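Local coordinates for putative glutaryl-CoA dehydrogenase (Thermus thermophilus, PDB 2EBA), which belongs to the acyl-CoA dehydrogenase family, whose fold flanks a central beta domain with helices, and binds flavin-adenine dinucleotide, at residues Phe129-Pro134 and Val174-Asp179; Gly142-Arg147 and Gly159-Ile164; Thr154-Gly159 and Leu217-Val222. All coordinates share one frame; numbering follows the deposited sequence.

Contact 1 of 3, residues Phe129-Pro134 and Val174-Asp179. With FAD (flavin-adenine dinucleotide), chain I.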
loop_
_atom_site.group_PDB
_atom_site.type_symbol
_atom_site.label_atom_id
_atom_site.label_comp_id
_atom_site.label_asym_id
_atom_site.label_seq_id
_atom_site.Cartn_x
_atom_site.Cartn_y
_atom_site.Cartn_z
ATOM N N PHE A 129 -19.748 1.956 -29.740
ATOM C CA PHE A 129 -20.658 2.403 -28.706
ATOM C C PHE A 129 -20.249 3.807 -28.312
ATOM O O PHE A 129 -19.165 4.028 -27.789
ATOM C CB PHE A 129 -20.537 1.408 -27.552
ATOM C CG PHE A 129 -21.354 1.732 -26.342
ATOM C CD1 PHE A 129 -20.838 2.535 -25.344
ATOM C CD2 PHE A 129 -22.582 1.137 -26.146
ATOM C CE1 PHE A 129 -21.523 2.739 -24.160
ATOM C CE2 PHE A 129 -23.291 1.330 -24.955
ATOM C CZ PHE A 129 -22.754 2.132 -23.957
ATOM N N GLY A 130 -21.120 4.762 -28.599
ATOM C CA GLY A 130 -20.821 6.142 -28.276
ATOM C C GLY A 130 -21.555 6.692 -27.070
ATOM O O GLY A 130 -22.687 7.164 -27.185
ATOM N N LEU A 131 -20.907 6.635 -25.909
ATOM C CA LEU A 131 -21.497 7.155 -24.683
ATOM C C LEU A 131 -20.702 8.334 -24.121
ATOM O O LEU A 131 -21.258 9.408 -23.888
ATOM C CB LEU A 131 -21.570 6.067 -23.622
ATOM C CG LEU A 131 -22.212 6.528 -22.324
ATOM C CD1 LEU A 131 -23.692 6.861 -22.557
ATOM C CD2 LEU A 131 -22.035 5.436 -21.298
ATOM N N THR A 132 -19.404 8.122 -23.911
ATOM C CA THR A 132 -18.498 9.140 -23.371
ATOM C C THR A 132 -18.377 10.408 -24.214
ATOM O O THR A 132 -18.280 10.363 -25.437
ATOM C CB THR A 132 -17.061 8.574 -23.186
ATOM O OG1 THR A 132 -17.096 7.453 -22.297
ATOM C CG2 THR A 132 -16.120 9.637 -22.622
ATOM N N GLU A 133 -18.369 11.545 -23.538
ATOM C CA GLU A 133 -18.227 12.820 -24.209
ATOM C C GLU A 133 -17.058 13.586 -23.603
ATOM O O GLU A 133 -16.562 13.241 -22.539
ATOM C CB GLU A 133 -19.527 13.613 -24.105
ATOM C CG GLU A 133 -20.564 13.112 -25.085
ATOM C CD GLU A 133 -21.860 13.873 -25.016
ATOM O OE1 GLU A 133 -21.812 15.090 -24.769
ATOM O OE2 GLU A 133 -22.926 13.257 -25.223
ATOM N N PRO A 134 -16.590 14.629 -24.293
ATOM C CA PRO A 134 -15.473 15.479 -23.872
ATOM C C PRO A 134 -15.461 16.033 -22.436
ATOM O O PRO A 134 -14.385 16.280 -21.878
ATOM C CB PRO A 134 -15.486 16.592 -24.923
ATOM C CG PRO A 134 -15.880 15.858 -26.151
ATOM C CD PRO A 134 -17.016 14.971 -25.665
ATOM N N VAL A 174 -23.817 3.027 -32.033
ATOM C CA VAL A 174 -24.860 3.114 -31.022
ATOM C C VAL A 174 -24.621 4.409 -30.300
ATOM O O VAL A 174 -23.749 4.499 -29.446
ATOM C CB VAL A 174 -24.766 1.963 -30.026
ATOM C CG1 VAL A 174 -25.894 2.051 -29.014
ATOM C CG2 VAL A 174 -24.816 0.654 -30.769
ATOM N N ILE A 175 -25.389 5.427 -30.653
ATOM C CA ILE A 175 -25.210 6.716 -30.035
ATOM C C ILE A 175 -26.260 6.989 -28.992
ATOM O O ILE A 175 -27.440 6.717 -29.207
ATOM C CB ILE A 175 -25.242 7.839 -31.092
ATOM C CG1 ILE A 175 -23.825 8.150 -31.562
ATOM C CG2 ILE A 175 -25.869 9.094 -30.515
ATOM C CD1 ILE A 175 -23.173 7.043 -32.320
ATOM N N TRP A 176 -25.816 7.529 -27.858
ATOM C CA TRP A 176 -26.715 7.888 -26.766
ATOM C C TRP A 176 -26.787 9.400 -26.667
ATOM O O TRP A 176 -25.764 10.067 -26.529
ATOM C CB TRP A 176 -26.221 7.310 -25.434
ATOM C CG TRP A 176 -26.054 5.840 -25.479
ATOM C CD1 TRP A 176 -24.926 5.162 -25.826
ATOM C CD2 TRP A 176 -27.084 4.851 -25.319
ATOM N NE1 TRP A 176 -25.187 3.817 -25.904
ATOM C CE2 TRP A 176 -26.504 3.599 -25.598
ATOM C CE3 TRP A 176 -28.441 4.906 -24.974
ATOM C CZ2 TRP A 176 -27.236 2.407 -25.545
ATOM C CZ3 TRP A 176 -29.168 3.719 -24.926
ATOM C CH2 TRP A 176 -28.561 2.491 -25.211
ATOM N N ALA A 177 -27.999 9.936 -26.758
ATOM C CA ALA A 177 -28.210 11.375 -26.674
ATOM C C ALA A 177 -29.427 11.630 -25.820
ATOM O O ALA A 177 -30.067 10.698 -25.365
ATOM C CB ALA A 177 -28.425 11.959 -28.056
ATOM N N LYS A 178 -29.736 12.899 -25.596
ATOM C CA LYS A 178 -30.904 13.272 -24.815
ATOM C C LYS A 178 -31.854 14.107 -25.680
ATOM O O LYS A 178 -31.463 14.615 -26.734
ATOM C CB LYS A 178 -30.488 14.060 -23.572
ATOM C CG LYS A 178 -29.948 13.199 -22.449
ATOM C CD LYS A 178 -29.727 13.985 -21.151
ATOM C CE LYS A 178 -28.588 14.994 -21.261
ATOM N NZ LYS A 178 -28.135 15.518 -19.939
ATOM N N ASP A 179 -33.101 14.234 -25.229
ATOM C CA ASP A 179 -34.123 14.999 -25.929
ATOM C C ASP A 179 -34.613 16.143 -25.029
ATOM O O ASP A 179 -35.683 16.723 -25.235
ATOM C CB ASP A 179 -35.283 14.073 -26.304
ATOM C CG ASP A 179 -35.934 13.432 -25.092
ATOM O OD1 ASP A 179 -36.761 12.518 -25.279
ATOM O OD2 ASP A 179 -35.629 13.848 -23.954
HETATM P PA FAD I . -13.090 11.899 -16.079
HETATM O O1A FAD I . -12.946 13.406 -16.065
HETATM O O2A FAD I . -14.454 11.256 -16.072
HETATM O O5B FAD I . -12.187 11.323 -14.864
HETATM C C5B FAD I . -10.966 11.738 -14.536
HETATM C C4B FAD I . -10.436 11.412 -13.164
HETATM O O4B FAD I . -11.531 11.772 -12.069
HETATM C C3B FAD I . -10.697 9.827 -12.931
HETATM O O3B FAD I . -9.765 9.467 -11.917
HETATM C C2B FAD I . -12.015 9.575 -12.163
HETATM O O2B FAD I . -11.915 8.558 -11.241
HETATM C C1B FAD I . -12.056 10.828 -11.326
HETATM N N9A FAD I . -13.534 11.099 -11.062
HETATM C C8A FAD I . -14.455 11.352 -11.978
HETATM N N7A FAD I . -15.635 11.567 -11.305
HETATM C C5A FAD I . -15.412 11.453 -9.967
HETATM C C6A FAD I . -16.229 11.569 -8.793
HETATM N N6A FAD I . -17.543 11.840 -8.876
HETATM N N1A FAD I . -15.656 11.390 -7.558
HETATM C C2A FAD I . -14.325 11.107 -7.430
HETATM N N3A FAD I . -13.522 10.990 -8.538
HETATM C C4A FAD I . -14.043 11.170 -9.807
HETATM N N1 FAD I . -16.251 5.380 -23.877
HETATM C C2 FAD I . -17.339 4.906 -24.573
HETATM O O2 FAD I . -18.480 5.322 -24.307
HETATM N N3 FAD I . -17.170 3.978 -25.564
HETATM C C4 FAD I . -15.917 3.508 -25.881
HETATM O O4 FAD I . -15.784 2.673 -26.797
HETATM C C4X FAD I . -14.788 3.984 -25.182
HETATM N N5 FAD I . -13.517 3.547 -25.495
HETATM C C5X FAD I . -12.410 4.037 -24.844
HETATM C C6 FAD I . -11.115 3.592 -25.217
HETATM C C7 FAD I . -9.965 4.113 -24.572
HETATM C C7M FAD I . -8.616 3.605 -25.036
HETATM C C8 FAD I . -10.109 5.083 -23.530
HETATM C C8M FAD I . -8.937 5.694 -22.791
HETATM C C9 FAD I . -11.396 5.515 -23.162
HETATM C C9A FAD I . -12.577 5.013 -23.804
HETATM N N10 FAD I . -13.879 5.446 -23.477
HETATM C C10 FAD I . -14.971 4.950 -24.153
HETATM C "C1'" FAD I . -14.125 6.456 -22.438
HETATM C "C2'" FAD I . -13.839 5.999 -21.038
HETATM O "O2'" FAD I . -14.957 5.278 -20.544
HETATM C "C3'" FAD I . -13.513 7.225 -20.236
HETATM O "O3'" FAD I . -12.129 7.509 -20.420
HETATM C "C4'" FAD I . -13.779 7.085 -18.742
HETATM O "O4'" FAD I . -15.169 7.279 -18.460
HETATM C "C5'" FAD I . -12.988 8.115 -17.961
HETATM O "O5'" FAD I . -13.581 9.389 -18.109
HETATM P P FAD I . -12.811 10.700 -18.673
HETATM O O1P FAD I . -11.630 10.323 -19.512
HETATM O O2P FAD I . -13.854 11.577 -19.322
HETATM O O3P FAD I . -12.227 11.358 -17.334
#

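Contact 2 of 3, residues Gly142-Arg147 and Gly159-Ile164. With FAD (flavin-adenine dinucleotide), chain I.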
loop_
_atom_site.group_PDB
_atom_site.type_symbol
_atom_site.label_atom_id
_atom_site.label_comp_id
_atom_site.label_asym_id
_atom_site.label_seq_id
_atom_site.Cartn_x
_atom_site.Cartn_y
_atom_site.Cartn_z
ATOM N N GLY A 142 -24.850 13.343 -16.817
ATOM C CA GLY A 142 -24.543 14.752 -16.645
ATOM C C GLY A 142 -23.762 15.444 -17.748
ATOM O O GLY A 142 -23.986 16.625 -18.009
ATOM N N ASN A 143 -22.844 14.736 -18.396
ATOM C CA ASN A 143 -22.063 15.356 -19.454
ATOM C C ASN A 143 -22.514 14.971 -20.834
ATOM O O ASN A 143 -21.835 15.273 -21.801
ATOM C CB ASN A 143 -20.579 15.029 -19.298
ATOM C CG ASN A 143 -19.953 15.741 -18.122
ATOM O OD1 ASN A 143 -20.253 16.909 -17.862
ATOM N ND2 ASN A 143 -19.072 15.053 -17.409
ATOM N N MET A 144 -23.656 14.299 -20.924
ATOM C CA MET A 144 -24.199 13.894 -22.220
ATOM C C MET A 144 -24.866 15.090 -22.886
ATOM O O MET A 144 -26.058 15.334 -22.668
ATOM C CB MET A 144 -25.245 12.785 -22.053
ATOM C CG MET A 144 -25.934 12.373 -23.351
ATOM S SD MET A 144 -27.195 11.165 -23.094
ATOM C CE MET A 144 -26.267 9.832 -22.844
ATOM N N LYS A 145 -24.131 15.850 -23.694
ATOM C CA LYS A 145 -24.776 16.984 -24.338
ATOM C C LYS A 145 -25.170 16.727 -25.767
ATOM O O LYS A 145 -25.518 17.672 -26.487
ATOM C CB LYS A 145 -23.914 18.232 -24.288
ATOM C CG LYS A 145 -23.534 18.581 -22.910
ATOM C CD LYS A 145 -22.054 18.691 -22.932
ATOM C CE LYS A 145 -21.563 19.247 -21.663
ATOM N NZ LYS A 145 -21.756 20.714 -21.725
ATOM N N THR A 146 -25.097 15.472 -26.196
ATOM C CA THR A 146 -25.508 15.164 -27.552
ATOM C C THR A 146 -27.036 15.206 -27.521
ATOM O O THR A 146 -27.663 14.523 -26.706
ATOM C CB THR A 146 -25.040 13.765 -27.972
ATOM O OG1 THR A 146 -23.614 13.748 -28.041
ATOM C CG2 THR A 146 -25.618 13.379 -29.315
ATOM N N ARG A 147 -27.636 15.993 -28.402
ATOM C CA ARG A 147 -29.081 16.104 -28.430
ATOM C C ARG A 147 -29.749 15.372 -29.570
ATOM O O ARG A 147 -29.145 15.107 -30.607
ATOM C CB ARG A 147 -29.486 17.565 -28.485
ATOM C CG ARG A 147 -29.350 18.256 -27.174
ATOM C CD ARG A 147 -30.345 17.683 -26.188
ATOM N NE ARG A 147 -30.154 18.251 -24.862
ATOM C CZ ARG A 147 -29.082 18.027 -24.105
ATOM N NH1 ARG A 147 -28.109 17.239 -24.551
ATOM N NH2 ARG A 147 -28.984 18.590 -22.902
ATOM N N GLY A 159 -23.998 16.392 -31.488
ATOM C CA GLY A 159 -23.170 16.192 -30.317
ATOM C C GLY A 159 -21.818 15.624 -30.672
ATOM O O GLY A 159 -21.491 15.443 -31.841
ATOM N N THR A 160 -21.026 15.332 -29.657
ATOM C CA THR A 160 -19.707 14.772 -29.878
ATOM C C THR A 160 -19.410 13.642 -28.885
ATOM O O THR A 160 -19.872 13.662 -27.746
ATOM C CB THR A 160 -18.628 15.865 -29.748
ATOM O OG1 THR A 160 -18.709 16.743 -30.875
ATOM C CG2 THR A 160 -17.244 15.251 -29.680
ATOM N N LYS A 161 -18.651 12.649 -29.336
ATOM C CA LYS A 161 -18.274 11.529 -28.489
ATOM C C LYS A 161 -16.761 11.393 -28.547
ATOM O O LYS A 161 -16.149 11.542 -29.608
ATOM C CB LYS A 161 -18.956 10.238 -28.972
ATOM C CG LYS A 161 -20.481 10.280 -28.912
ATOM C CD LYS A 161 -20.989 10.535 -27.489
ATOM C CE LYS A 161 -22.518 10.503 -27.424
ATOM N NZ LYS A 161 -23.079 10.844 -26.076
ATOM N N MET A 162 -16.147 11.136 -27.397
ATOM C CA MET A 162 -14.691 11.030 -27.322
ATOM C C MET A 162 -14.268 9.634 -26.894
ATOM O O MET A 162 -14.941 8.975 -26.100
ATOM C CB MET A 162 -14.104 12.047 -26.343
ATOM C CG MET A 162 -13.146 13.069 -26.966
ATOM S SD MET A 162 -12.133 12.421 -28.305
ATOM C CE MET A 162 -10.723 12.043 -27.512
ATOM N N TRP A 163 -13.127 9.210 -27.421
ATOM C CA TRP A 163 -12.552 7.917 -27.103
ATOM C C TRP A 163 -13.469 6.755 -27.465
ATOM O O TRP A 163 -13.650 5.875 -26.663
ATOM C CB TRP A 163 -12.226 7.823 -25.600
ATOM C CG TRP A 163 -11.457 8.987 -25.005
ATOM C CD1 TRP A 163 -11.912 9.880 -24.081
ATOM C CD2 TRP A 163 -10.120 9.391 -25.325
ATOM N NE1 TRP A 163 -10.945 10.820 -23.809
ATOM C CE2 TRP A 163 -9.837 10.543 -24.561
ATOM C CE3 TRP A 163 -9.137 8.892 -26.184
ATOM C CZ2 TRP A 163 -8.612 11.205 -24.636
ATOM C CZ3 TRP A 163 -7.916 9.553 -26.258
ATOM C CH2 TRP A 163 -7.668 10.697 -25.487
ATOM N N ILE A 164 -14.038 6.729 -28.662
ATOM C CA ILE A 164 -14.929 5.628 -29.009
ATOM C C ILE A 164 -14.199 4.527 -29.759
ATOM O O ILE A 164 -13.668 4.760 -30.847
ATOM C CB ILE A 164 -16.099 6.132 -29.861
ATOM C CG1 ILE A 164 -16.744 7.333 -29.161
ATOM C CG2 ILE A 164 -17.117 5.012 -30.087
ATOM C CD1 ILE A 164 -17.128 7.087 -27.720
HETATM P PA FAD I . -13.090 11.899 -16.079
HETATM O O1A FAD I . -12.946 13.406 -16.065
HETATM O O2A FAD I . -14.454 11.256 -16.072
HETATM O O5B FAD I . -12.187 11.323 -14.864
HETATM C C5B FAD I . -10.966 11.738 -14.536
HETATM C C4B FAD I . -10.436 11.412 -13.164
HETATM O O4B FAD I . -11.531 11.772 -12.069
HETATM C C3B FAD I . -10.697 9.827 -12.931
HETATM O O3B FAD I . -9.765 9.467 -11.917
HETATM C C2B FAD I . -12.015 9.575 -12.163
HETATM O O2B FAD I . -11.915 8.558 -11.241
HETATM C C1B FAD I . -12.056 10.828 -11.326
HETATM N N9A FAD I . -13.534 11.099 -11.062
HETATM C C8A FAD I . -14.455 11.352 -11.978
HETATM N N7A FAD I . -15.635 11.567 -11.305
HETATM C C5A FAD I . -15.412 11.453 -9.967
HETATM C C6A FAD I . -16.229 11.569 -8.793
HETATM N N6A FAD I . -17.543 11.840 -8.876
HETATM N N1A FAD I . -15.656 11.390 -7.558
HETATM C C2A FAD I . -14.325 11.107 -7.430
HETATM N N3A FAD I . -13.522 10.990 -8.538
HETATM C C4A FAD I . -14.043 11.170 -9.807
HETATM N N1 FAD I . -16.251 5.380 -23.877
HETATM C C2 FAD I . -17.339 4.906 -24.573
HETATM O O2 FAD I . -18.480 5.322 -24.307
HETATM N N3 FAD I . -17.170 3.978 -25.564
HETATM C C4 FAD I . -15.917 3.508 -25.881
HETATM O O4 FAD I . -15.784 2.673 -26.797
HETATM C C4X FAD I . -14.788 3.984 -25.182
HETATM N N5 FAD I . -13.517 3.547 -25.495
HETATM C C5X FAD I . -12.410 4.037 -24.844
HETATM C C6 FAD I . -11.115 3.592 -25.217
HETATM C C7 FAD I . -9.965 4.113 -24.572
HETATM C C7M FAD I . -8.616 3.605 -25.036
HETATM C C8 FAD I . -10.109 5.083 -23.530
HETATM C C8M FAD I . -8.937 5.694 -22.791
HETATM C C9 FAD I . -11.396 5.515 -23.162
HETATM C C9A FAD I . -12.577 5.013 -23.804
HETATM N N10 FAD I . -13.879 5.446 -23.477
HETATM C C10 FAD I . -14.971 4.950 -24.153
HETATM C "C1'" FAD I . -14.125 6.456 -22.438
HETATM C "C2'" FAD I . -13.839 5.999 -21.038
HETATM O "O2'" FAD I . -14.957 5.278 -20.544
HETATM C "C3'" FAD I . -13.513 7.225 -20.236
HETATM O "O3'" FAD I . -12.129 7.509 -20.420
HETATM C "C4'" FAD I . -13.779 7.085 -18.742
HETATM O "O4'" FAD I . -15.169 7.279 -18.460
HETATM C "C5'" FAD I . -12.988 8.115 -17.961
HETATM O "O5'" FAD I . -13.581 9.389 -18.109
HETATM P P FAD I . -12.811 10.700 -18.673
HETATM O O1P FAD I . -11.630 10.323 -19.512
HETATM O O2P FAD I . -13.854 11.577 -19.322
HETATM O O3P FAD I . -12.227 11.358 -17.334
#

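Contact 3 of 3, residues Thr154-Gly159 and Leu217-Val222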
loop_
_atom_site.group_PDB
_atom_site.type_symbol
_atom_site.label_atom_id
_atom_site.label_comp_id
_atom_site.label_asym_id
_atom_site.label_seq_id
_atom_site.Cartn_x
_atom_site.Cartn_y
_atom_site.Cartn_z
ATOM N N THR A 154 -38.438 11.368 -37.880
ATOM C CA THR A 154 -37.010 11.189 -38.025
ATOM C C THR A 154 -36.427 12.045 -36.912
ATOM O O THR A 154 -37.074 12.990 -36.454
ATOM C CB THR A 154 -36.460 11.655 -39.413
ATOM O OG1 THR A 154 -36.637 13.069 -39.555
ATOM C CG2 THR A 154 -37.163 10.920 -40.561
ATOM N N TRP A 155 -35.229 11.693 -36.455
ATOM C CA TRP A 155 -34.561 12.441 -35.394
ATOM C C TRP A 155 -33.294 13.096 -35.923
ATOM O O TRP A 155 -32.599 12.517 -36.762
ATOM C CB TRP A 155 -34.146 11.522 -34.242
ATOM C CG TRP A 155 -35.245 10.800 -33.566
ATOM C CD1 TRP A 155 -35.922 9.715 -34.036
ATOM C CD2 TRP A 155 -35.785 11.091 -32.280
ATOM N NE1 TRP A 155 -36.854 9.304 -33.118
ATOM C CE2 TRP A 155 -36.795 10.132 -32.027
ATOM C CE3 TRP A 155 -35.517 12.069 -31.311
ATOM C CZ2 TRP A 155 -37.541 10.120 -30.845
ATOM C CZ3 TRP A 155 -36.257 12.058 -30.129
ATOM C CH2 TRP A 155 -37.261 11.086 -29.909
ATOM N N VAL A 156 -32.993 14.296 -35.431
ATOM C CA VAL A 156 -31.778 14.994 -35.833
ATOM C C VAL A 156 -30.883 15.023 -34.611
ATOM O O VAL A 156 -31.256 15.552 -33.565
ATOM C CB VAL A 156 -32.040 16.448 -36.314
ATOM C CG1 VAL A 156 -32.511 17.324 -35.162
ATOM C CG2 VAL A 156 -30.768 17.021 -36.909
ATOM N N LEU A 157 -29.704 14.427 -34.742
ATOM C CA LEU A 157 -28.752 14.354 -33.645
ATOM C C LEU A 157 -27.585 15.314 -33.814
ATOM O O LEU A 157 -27.063 15.499 -34.923
ATOM C CB LEU A 157 -28.221 12.921 -33.512
ATOM C CG LEU A 157 -29.076 11.849 -32.816
ATOM C CD1 LEU A 157 -30.517 11.916 -33.291
ATOM C CD2 LEU A 157 -28.482 10.473 -33.092
ATOM N N ASN A 158 -27.190 15.925 -32.698
ATOM C CA ASN A 158 -26.072 16.869 -32.652
ATOM C C ASN A 158 -25.291 16.657 -31.359
ATOM O O ASN A 158 -25.848 16.736 -30.268
ATOM C CB ASN A 158 -26.566 18.324 -32.692
ATOM C CG ASN A 158 -26.919 18.795 -34.095
ATOM O OD1 ASN A 158 -26.042 18.977 -34.942
ATOM N ND2 ASN A 158 -28.207 18.997 -34.342
ATOM N N GLY A 159 -23.998 16.392 -31.488
ATOM C CA GLY A 159 -23.170 16.192 -30.317
ATOM C C GLY A 159 -21.818 15.624 -30.672
ATOM O O GLY A 159 -21.491 15.443 -31.841
ATOM N N LEU A 217 -21.243 14.430 -34.580
ATOM C CA LEU A 217 -22.529 14.349 -35.238
ATOM C C LEU A 217 -23.042 15.766 -35.441
ATOM O O LEU A 217 -23.330 16.484 -34.487
ATOM C CB LEU A 217 -23.520 13.531 -34.399
ATOM C CG LEU A 217 -23.234 12.025 -34.356
ATOM C CD1 LEU A 217 -22.223 11.748 -33.264
ATOM C CD2 LEU A 217 -24.525 11.246 -34.118
ATOM N N GLU A 218 -23.142 16.158 -36.702
ATOM C CA GLU A 218 -23.599 17.488 -37.068
ATOM C C GLU A 218 -24.902 17.356 -37.854
ATOM O O GLU A 218 -24.893 16.968 -39.024
ATOM C CB GLU A 218 -22.523 18.158 -37.923
ATOM C CG GLU A 218 -22.372 19.654 -37.745
ATOM C CD GLU A 218 -21.157 20.198 -38.497
ATOM O OE1 GLU A 218 -21.035 19.935 -39.716
ATOM O OE2 GLU A 218 -20.325 20.892 -37.869
ATOM N N GLU A 219 -26.021 17.665 -37.197
ATOM C CA GLU A 219 -27.345 17.590 -37.818
ATOM C C GLU A 219 -27.560 16.239 -38.505
ATOM O O GLU A 219 -28.032 16.176 -39.633
ATOM C CB GLU A 219 -27.496 18.713 -38.844
ATOM C CG GLU A 219 -28.876 19.341 -38.894
ATOM C CD GLU A 219 -29.239 20.090 -37.618
ATOM O OE1 GLU A 219 -28.369 20.794 -37.061
ATOM O OE2 GLU A 219 -30.405 19.992 -37.181
ATOM N N VAL A 220 -27.215 15.160 -37.813
ATOM C CA VAL A 220 -27.351 13.810 -38.366
ATOM C C VAL A 220 -28.786 13.325 -38.291
ATOM O O VAL A 220 -29.372 13.271 -37.201
ATOM C CB VAL A 220 -26.437 12.815 -37.604
ATOM C CG1 VAL A 220 -26.728 11.401 -38.042
ATOM C CG2 VAL A 220 -24.973 13.163 -37.852
ATOM N N ARG A 221 -29.378 12.958 -39.423
ATOM C CA ARG A 221 -30.755 12.501 -39.359
ATOM C C ARG A 221 -30.827 10.988 -39.255
ATOM O O ARG A 221 -30.097 10.235 -39.932
ATOM C CB ARG A 221 -31.586 12.944 -40.568
ATOM C CG ARG A 221 -30.994 14.073 -41.387
ATOM C CD ARG A 221 -31.989 15.235 -41.526
ATOM N NE ARG A 221 -33.265 14.843 -42.127
ATOM C CZ ARG A 221 -34.426 15.430 -41.839
ATOM N NH1 ARG A 221 -34.465 16.424 -40.958
ATOM N NH2 ARG A 221 -35.546 15.021 -42.431
ATOM N N VAL A 222 -31.730 10.543 -38.395
ATOM C CA VAL A 222 -31.922 9.136 -38.169
ATOM C C VAL A 222 -33.402 8.836 -38.038
ATOM O O VAL A 222 -34.100 9.458 -37.233
ATOM C CB VAL A 222 -31.242 8.682 -36.864
ATOM C CG1 VAL A 222 -31.126 7.165 -36.852
ATOM C CG2 VAL A 222 -29.881 9.360 -36.709
#

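Contact 1 of 3, residues Phe129-Pro134 and Val174-Asp179
Val-174 starts the pairing of strand 172-178 with strand 127-130: its O accepts the N-H of Gly-130 at 2.8 Å, the donor tilted 26° from the carbonyl plane. Its CG1 lies 4.5 Å from CD2 of Phe-129. The two strands run parallel in a small three-stranded sheet of the middle domain. Ile-175 pairs with Gly-130 and turns to the face away from Val-174 and Phe-129, where it packs on Leu-157 and Val-189. Trp-176 carries most of the side-chain contact. Its N donates to Gly-130 O at 3.2 Å, nearly in line with the C=O bond. CG is anti to its own carbonyl carbon (chi1 -57°), which sends the indole toward the first strand; NE1 comes over one face of the Phe-129 ring, 3.3 Å from CE2, with the planes inclined at 55°. The CB of Trp-176 also meets Leu-131 CD1 at 3.9 Å, and helix 235-269 packs on the indole through Ala-236 and Pro-237. From Phe-129 to Thr-132 the first strand and the turn after it grip the flavin. Phe-129 O accepts from FAD N3 at 3.0 Å, Leu-131 N and Thr-132 N both donate to FAD O2, and Thr-132 OG1 donates to FAD N1 at 2.7 Å. Three donors gathered on N1 and O2 would be expected to favour negative charge on that end of the flavin ring.

Contact 2 of 3, residues Gly142-Arg147 and Gly159-Ile164
Thr-146 packs straight onto the backbone of Gly-159, their CA atoms just 3.8 Å apart. The contact sets the loop that leads into strand 147-149 against strand 154-165, its antiparallel partner in the beta sheet of the acyl-CoA dehydrogenase middle domain; further along, at Trp-163 and Ile-164, a G1 beta bulge kinks the longer strand. Close packing dominates between the segments. The CG2 of Thr-146 lies 3.9 Å from Gly-159 CA, and its OG1, anti to the carbonyl carbon (chi1 -66°), approaches the same CA at 3.4 Å. OG1 also touches Lys-161 CE at 3.5 Å, and Met-144 CG comes within 4.2 Å of Lys-161 NZ. The polar ends of Thr-146 and Lys-161 meet at Glu-133, outside both segments. Lys-161, bent at chi2 (-59°), brings its buried NZ into a salt bridge with Glu-133 OE2 and into hydrogen bonds with Leu-131 O and Trp-176 O, while Thr-146 OG1 is hydrogen-bonded to the same carboxylate oxygen. With these acceptors around it, Lys-161 probably stays protonated. At the start of strand 147-149, Arg-147 NH1 turns back to the loop to make weak hydrogen bonds with Met-144 O and Thr-146 O. A third group of contacts is with the cofactor and the second subunit. At the bulge, Trp-163 sets its CB 3.4 Å from FAD C9A, and its side chain packs on Gly-342 of the second subunit. Ile-164 reaches the pyrimidine part of the flavin with CD1, which lies 3.8 Å from FAD N3.

Contact 3 of 3, residues Thr154-Gly159 and Leu217-Val222
An antiparallel ladder with a beta bulge joins Trp-155 to Val-222, Leu-157 to Val-220 and Gly-159 to Leu-217, each pair linked by two backbone hydrogen bonds. The shortest joins Trp-155 N to Val-222 O at 2.6 Å. Val-156 and Arg-221 form a non-hydrogen-bonded pair between the first two. The register slips by one residue where Glu-219 and Val-220 both face Leu-157, a G1 beta bulge, with Glu-219 at positive phi (50°). The side chain of Asn-158 fills in at the slip: OD1 takes the N-H of Glu-219 at 2.6 Å, the donor standing 47° out of the amide plane, and ND2 makes a weak hydrogen bond to Glu-219 OE1. The ladder belongs to the beta sheet of the middle domain, one face of which carries the buried Trp-155, Leu-157, Leu-217, Val-220 and Val-222. Leu-157 and Leu-217 lie side by side, CB of the former 4.1 Å from CD2 of the latter, while Leu-157 CD2 crosses to Val-222 CG2 at 4.0 Å. The indole of Trp-155 has its NE1 hydrogen-bonded to Glu-224 OE1 and meets the Phe-187 ring edge-to-face. On the other face, Thr-154 OG1 sits above the Arg-221 guanidinium, 3.6 Å from NH2.

Overall arrangement
All three contacts lie in the middle domain, on the same side of the chain's centre. Contacts 1 and 2 are nearly one cluster, with centres about 5 Å apart, joined through the Glu-133 carboxylate and both touching the flavin. Contact 3 uses the part of strand 154-165 farther from the cofactor, the strand it shares with contact 2, and Gly-159 belongs to both; their centres are about 13 Å apart, and Arg-147 N probably hydrogen-bonds to Asn-158 O (2.7 Å). Contacts 1 and 3, about 12 Å apart between centres, meet where Ile-175 CG1 packs on Leu-217 CD2 at 4.1 Å. The side chain of Leu-217 stays about 12 Å from FAD.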